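Local coordinates for protein N-acetylneuraminate lyase (Peptoclostridium difficile, PDB 4WOZ) that belongs to the dihydrodipicolinate synthetase family and is built as a four-chain assembly of TIM-barrel subunits, at residues T107-T118 with I136-Y147. Residues are numbered along the deposited sequence; the frame is centred on the assembly and turned at random.
Sequences TDLGYDAISAVT and IINSVDNRLIIY
Strands 113-117 and 144-147 pair in parallel as neighbouring staves of the TIM barrel, joined by a beta-alpha-beta crossover through helix 126-138. The ladder runs from Ile114 N, 3.0 Å from Arg143 O and almost straight at 176°, to Thr118 N on Tyr147 O. On one face Ile114, with CG1 between its backbone N and carbonyl carbon (chi1 67°), lays CD1 against Ile136 CG2 at 3.7 Å; Ala116 CB meets Ile136 CD1, so the crossover helix is packed onto the sheet. The other face carries Ser115, whose OG lies near Ile145 O and is hydrogen-bonded to Tyr54 OH, and Val117, whose CB sits 3.4 Å from Tyr147 CD2, oblique to the ring.

At the N-terminal ends of the strands, the buried Asn142 amide acts as a clamp. Its ND2 reaches Thr107 OG1 (3.0 Å), itself bonded to Ala103 O, in the amide plane and Tyr111 O (3.3 Å) from above that carbonyl's plane, while OD1 turns back to Arg143 N. Asp112 O meets the Arg143 guanidinium at its edge, 3.0 Å from NH2, which stands above that carbonyl's plane; NH1 holds Thr13 O. These bonds fix the Asn142 amide's flip, tying helix 96-109 to the next strand.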
loop_
_atom_site.group_PDB
_atom_site.type_symbol
_atom_site.label_atom_id
_atom_site.label_comp_id
_atom_site.label_asym_id
_atom_site.label_seq_id
_atom_site.Cartn_x
_atom_site.Cartn_y
_atom_site.Cartn_z
ATOM N N THR A 107 -1.466 -31.312 20.489
ATOM C CA THR A 107 -0.330 -32.211 20.645
ATOM C C THR A 107 -0.766 -33.469 21.398
ATOM O O THR A 107 -0.355 -34.589 21.061
ATOM C CB THR A 107 0.826 -31.539 21.411
ATOM O OG1 THR A 107 1.372 -30.477 20.619
ATOM C CG2 THR A 107 1.924 -32.552 21.716
ATOM N N ASP A 108 -1.611 -33.287 22.409
ATOM C CA ASP A 108 -2.093 -34.417 23.189
ATOM C C ASP A 108 -3.019 -35.292 22.348
ATOM O O ASP A 108 -3.102 -36.498 22.567
ATOM C CB ASP A 108 -2.811 -33.939 24.453
ATOM C CG ASP A 108 -1.863 -33.313 25.463
ATOM O OD1 ASP A 108 -0.645 -33.579 25.381
ATOM O OD2 ASP A 108 -2.337 -32.567 26.349
ATOM N N LEU A 109 -3.709 -34.682 21.387
ATOM C CA LEU A 109 -4.604 -35.418 20.499
ATOM C C LEU A 109 -3.791 -36.204 19.475
ATOM O O LEU A 109 -4.326 -37.041 18.748
ATOM C CB LEU A 109 -5.548 -34.462 19.770
ATOM C CG LEU A 109 -6.773 -33.967 20.540
ATOM C CD1 LEU A 109 -7.552 -32.988 19.677
ATOM C CD2 LEU A 109 -7.657 -35.155 20.921
ATOM N N GLY A 110 -2.495 -35.923 19.419
ATOM C CA GLY A 110 -1.638 -36.625 18.488
ATOM C C GLY A 110 -1.451 -35.988 17.122
ATOM O O GLY A 110 -1.148 -36.694 16.159
ATOM N N TYR A 111 -1.642 -34.673 17.013
ATOM C CA TYR A 111 -1.430 -34.007 15.730
ATOM C C TYR A 111 0.053 -34.129 15.395
ATOM O O TYR A 111 0.904 -33.969 16.264
ATOM C CB TYR A 111 -1.845 -32.527 15.790
ATOM C CG TYR A 111 -3.314 -32.312 15.486
ATOM C CD1 TYR A 111 -4.293 -32.714 16.389
ATOM C CD2 TYR A 111 -3.726 -31.780 14.262
ATOM C CE1 TYR A 111 -5.653 -32.603 16.082
ATOM C CE2 TYR A 111 -5.091 -31.665 13.945
ATOM C CZ TYR A 111 -6.042 -32.084 14.862
ATOM O OH TYR A 111 -7.384 -32.035 14.557
ATOM N N ASP A 112 0.344 -34.421 14.132
ATOM C CA ASP A 112 1.711 -34.602 13.651
ATOM C C ASP A 112 2.569 -33.347 13.741
ATOM O O ASP A 112 3.792 -33.428 13.903
ATOM C CB ASP A 112 1.675 -35.101 12.204
ATOM C CG ASP A 112 0.935 -36.418 12.068
ATOM O OD1 ASP A 112 1.482 -37.462 12.488
ATOM O OD2 ASP A 112 -0.202 -36.409 11.553
ATOM N N ALA A 113 1.926 -32.193 13.624
ATOM C CA ALA A 113 2.623 -30.921 13.704
ATOM C C ALA A 113 1.637 -29.795 13.969
ATOM O O ALA A 113 0.422 -29.963 13.825
ATOM C CB ALA A 113 3.378 -30.653 12.412
ATOM N N ILE A 114 2.160 -28.648 14.381
ATOM C CA ILE A 114 1.305 -27.503 14.624
ATOM C C ILE A 114 1.793 -26.361 13.751
ATOM O O ILE A 114 2.917 -26.390 13.239
ATOM C CB ILE A 114 1.321 -27.061 16.112
ATOM C CG1 ILE A 114 2.696 -26.514 16.494
ATOM C CG2 ILE A 114 0.946 -28.241 16.994
ATOM C CD1 ILE A 114 2.743 -25.901 17.886
ATOM N N SER A 115 0.938 -25.364 13.578
ATOM C CA SER A 115 1.262 -24.208 12.761
ATOM C C SER A 115 0.764 -22.978 13.499
ATOM O O SER A 115 -0.143 -23.074 14.327
ATOM C CB SER A 115 0.560 -24.323 11.401
ATOM O OG SER A 115 0.944 -23.268 10.539
ATOM N N ALA A 116 1.349 -21.825 13.204
ATOM C CA ALA A 116 0.931 -20.593 13.865
ATOM C C ALA A 116 1.075 -19.387 12.958
ATOM O O ALA A 116 2.170 -19.057 12.509
ATOM C CB ALA A 116 1.741 -20.380 15.150
ATOM N N VAL A 117 -0.046 -18.733 12.683
ATOM C CA VAL A 117 -0.028 -17.546 11.844
ATOM C C VAL A 117 0.642 -16.430 12.628
ATOM O O VAL A 117 0.659 -16.447 13.858
ATOM C CB VAL A 117 -1.461 -17.092 11.467
ATOM C CG1 VAL A 117 -2.271 -16.817 12.717
ATOM C CG2 VAL A 117 -1.402 -15.844 10.598
ATOM N N THR A 118 1.211 -15.472 11.911
ATOM C CA THR A 118 1.854 -14.330 12.542
ATOM C C THR A 118 0.762 -13.566 13.293
ATOM O O THR A 118 -0.331 -13.361 12.767
ATOM C CB THR A 118 2.475 -13.402 11.479
ATOM O OG1 THR A 118 3.418 -14.141 10.693
ATOM C CG2 THR A 118 3.185 -12.233 12.135
ATOM N N ILE A 136 5.150 -20.667 21.883
ATOM C CA ILE A 136 4.248 -21.706 21.410
ATOM C C ILE A 136 4.896 -23.083 21.290
ATOM O O ILE A 136 4.448 -24.033 21.924
ATOM C CB ILE A 136 3.646 -21.330 20.037
ATOM C CG1 ILE A 136 2.732 -20.113 20.191
ATOM C CG2 ILE A 136 2.880 -22.515 19.457
ATOM C CD1 ILE A 136 2.155 -19.615 18.886
ATOM N N ILE A 137 5.947 -23.190 20.484
ATOM C CA ILE A 137 6.605 -24.479 20.261
ATOM C C ILE A 137 7.408 -25.023 21.437
ATOM O O ILE A 137 7.588 -26.237 21.555
ATOM C CB ILE A 137 7.529 -24.433 19.014
ATOM C CG1 ILE A 137 7.938 -25.854 18.609
ATOM C CG2 ILE A 137 8.770 -23.596 19.308
ATOM C CD1 ILE A 137 6.765 -26.759 18.254
ATOM N N ASN A 138 7.898 -24.144 22.305
ATOM C CA ASN A 138 8.669 -24.607 23.455
ATOM C C ASN A 138 7.743 -25.153 24.538
ATOM O O ASN A 138 8.183 -25.876 25.435
ATOM C CB ASN A 138 9.530 -23.481 24.034
ATOM C CG ASN A 138 10.553 -22.961 23.043
ATOM O OD1 ASN A 138 11.107 -23.722 22.247
ATOM N ND2 ASN A 138 10.823 -21.660 23.100
ATOM N N SER A 139 6.461 -24.810 24.441
ATOM C CA SER A 139 5.462 -25.265 25.405
ATOM C C SER A 139 5.052 -26.717 25.201
ATOM O O SER A 139 4.446 -27.316 26.087
ATOM C CB SER A 139 4.205 -24.396 25.327
ATOM O OG SER A 139 4.448 -23.083 25.798
ATOM N N VAL A 140 5.370 -27.287 24.042
ATOM C CA VAL A 140 4.983 -28.665 23.769
ATOM C C VAL A 140 6.050 -29.512 23.087
ATOM O O VAL A 140 7.072 -29.011 22.618
ATOM C CB VAL A 140 3.709 -28.721 22.895
ATOM C CG1 VAL A 140 2.568 -28.000 23.589
ATOM C CG2 VAL A 140 3.983 -28.095 21.533
ATOM N N ASP A 141 5.791 -30.812 23.038
ATOM C CA ASP A 141 6.703 -31.753 22.410
ATOM C C ASP A 141 6.172 -32.030 21.008
ATOM O O ASP A 141 5.603 -33.088 20.742
ATOM C CB ASP A 141 6.764 -33.042 23.232
ATOM C CG ASP A 141 7.781 -34.027 22.695
ATOM O OD1 ASP A 141 8.915 -33.599 22.391
ATOM O OD2 ASP A 141 7.451 -35.228 22.585
ATOM N N ASN A 142 6.358 -31.061 20.118
ATOM C CA ASN A 142 5.882 -31.172 18.747
ATOM C C ASN A 142 6.822 -30.398 17.819
ATOM O O ASN A 142 7.921 -30.002 18.219
ATOM C CB ASN A 142 4.461 -30.595 18.655
ATOM C CG ASN A 142 3.591 -31.325 17.643
ATOM O OD1 ASN A 142 4.027 -31.622 16.534
ATOM N ND2 ASN A 142 2.352 -31.605 18.022
ATOM N N ARG A 143 6.386 -30.186 16.579
ATOM C CA ARG A 143 7.168 -29.448 15.590
ATOM C C ARG A 143 6.275 -28.350 15.020
ATOM O O ARG A 143 5.076 -28.558 14.828
ATOM C CB ARG A 143 7.630 -30.391 14.478
ATOM C CG ARG A 143 8.499 -31.534 14.974
ATOM C CD ARG A 143 8.644 -32.631 13.928
ATOM N NE ARG A 143 7.372 -33.292 13.638
ATOM C CZ ARG A 143 7.211 -34.225 12.703
ATOM N NH1 ARG A 143 8.242 -34.610 11.959
ATOM N NH2 ARG A 143 6.018 -34.778 12.510
ATOM N N LEU A 144 6.850 -27.183 14.742
ATOM C CA LEU A 144 6.041 -26.083 14.232
ATOM C C LEU A 144 6.388 -25.522 12.856
ATOM O O LEU A 144 7.556 -25.405 12.471
ATOM C CB LEU A 144 6.023 -24.937 15.258
ATOM C CG LEU A 144 5.147 -23.727 14.920
ATOM C CD1 LEU A 144 4.636 -23.088 16.185
ATOM C CD2 LEU A 144 5.944 -22.728 14.103
ATOM N N ILE A 145 5.336 -25.159 12.134
ATOM C CA ILE A 145 5.452 -24.577 10.810
ATOM C C ILE A 145 4.949 -23.135 10.889
ATOM O O ILE A 145 3.879 -22.878 11.433
ATOM C CB ILE A 145 4.587 -25.347 9.797
ATOM C CG1 ILE A 145 5.129 -26.768 9.630
ATOM C CG2 ILE A 145 4.557 -24.611 8.463
ATOM C CD1 ILE A 145 4.186 -27.685 8.886
ATOM N N ILE A 146 5.729 -22.202 10.358
ATOM C CA ILE A 146 5.346 -20.791 10.350
ATOM C C ILE A 146 4.277 -20.554 9.284
ATOM O O ILE A 146 4.319 -21.168 8.219
ATOM C CB ILE A 146 6.546 -19.900 10.012
ATOM C CG1 ILE A 146 7.651 -20.102 11.050
ATOM C CG2 ILE A 146 6.106 -18.444 9.940
ATOM C CD1 ILE A 146 8.971 -19.473 10.650
ATOM N N TYR A 147 3.326 -19.666 9.572
ATOM C CA TYR A 147 2.247 -19.332 8.635
ATOM C C TYR A 147 2.226 -17.811 8.445
ATOM O O TYR A 147 1.656 -17.082 9.254
ATOM C CB TYR A 147 0.912 -19.848 9.189
ATOM C CG TYR A 147 -0.319 -19.515 8.370
ATOM C CD1 TYR A 147 -0.241 -19.315 6.992
ATOM C CD2 TYR A 147 -1.574 -19.430 8.974
ATOM C CE1 TYR A 147 -1.383 -19.036 6.235
ATOM C CE2 TYR A 147 -2.723 -19.155 8.226
ATOM C CZ TYR A 147 -2.619 -18.957 6.859
ATOM O OH TYR A 147 -3.746 -18.670 6.118
#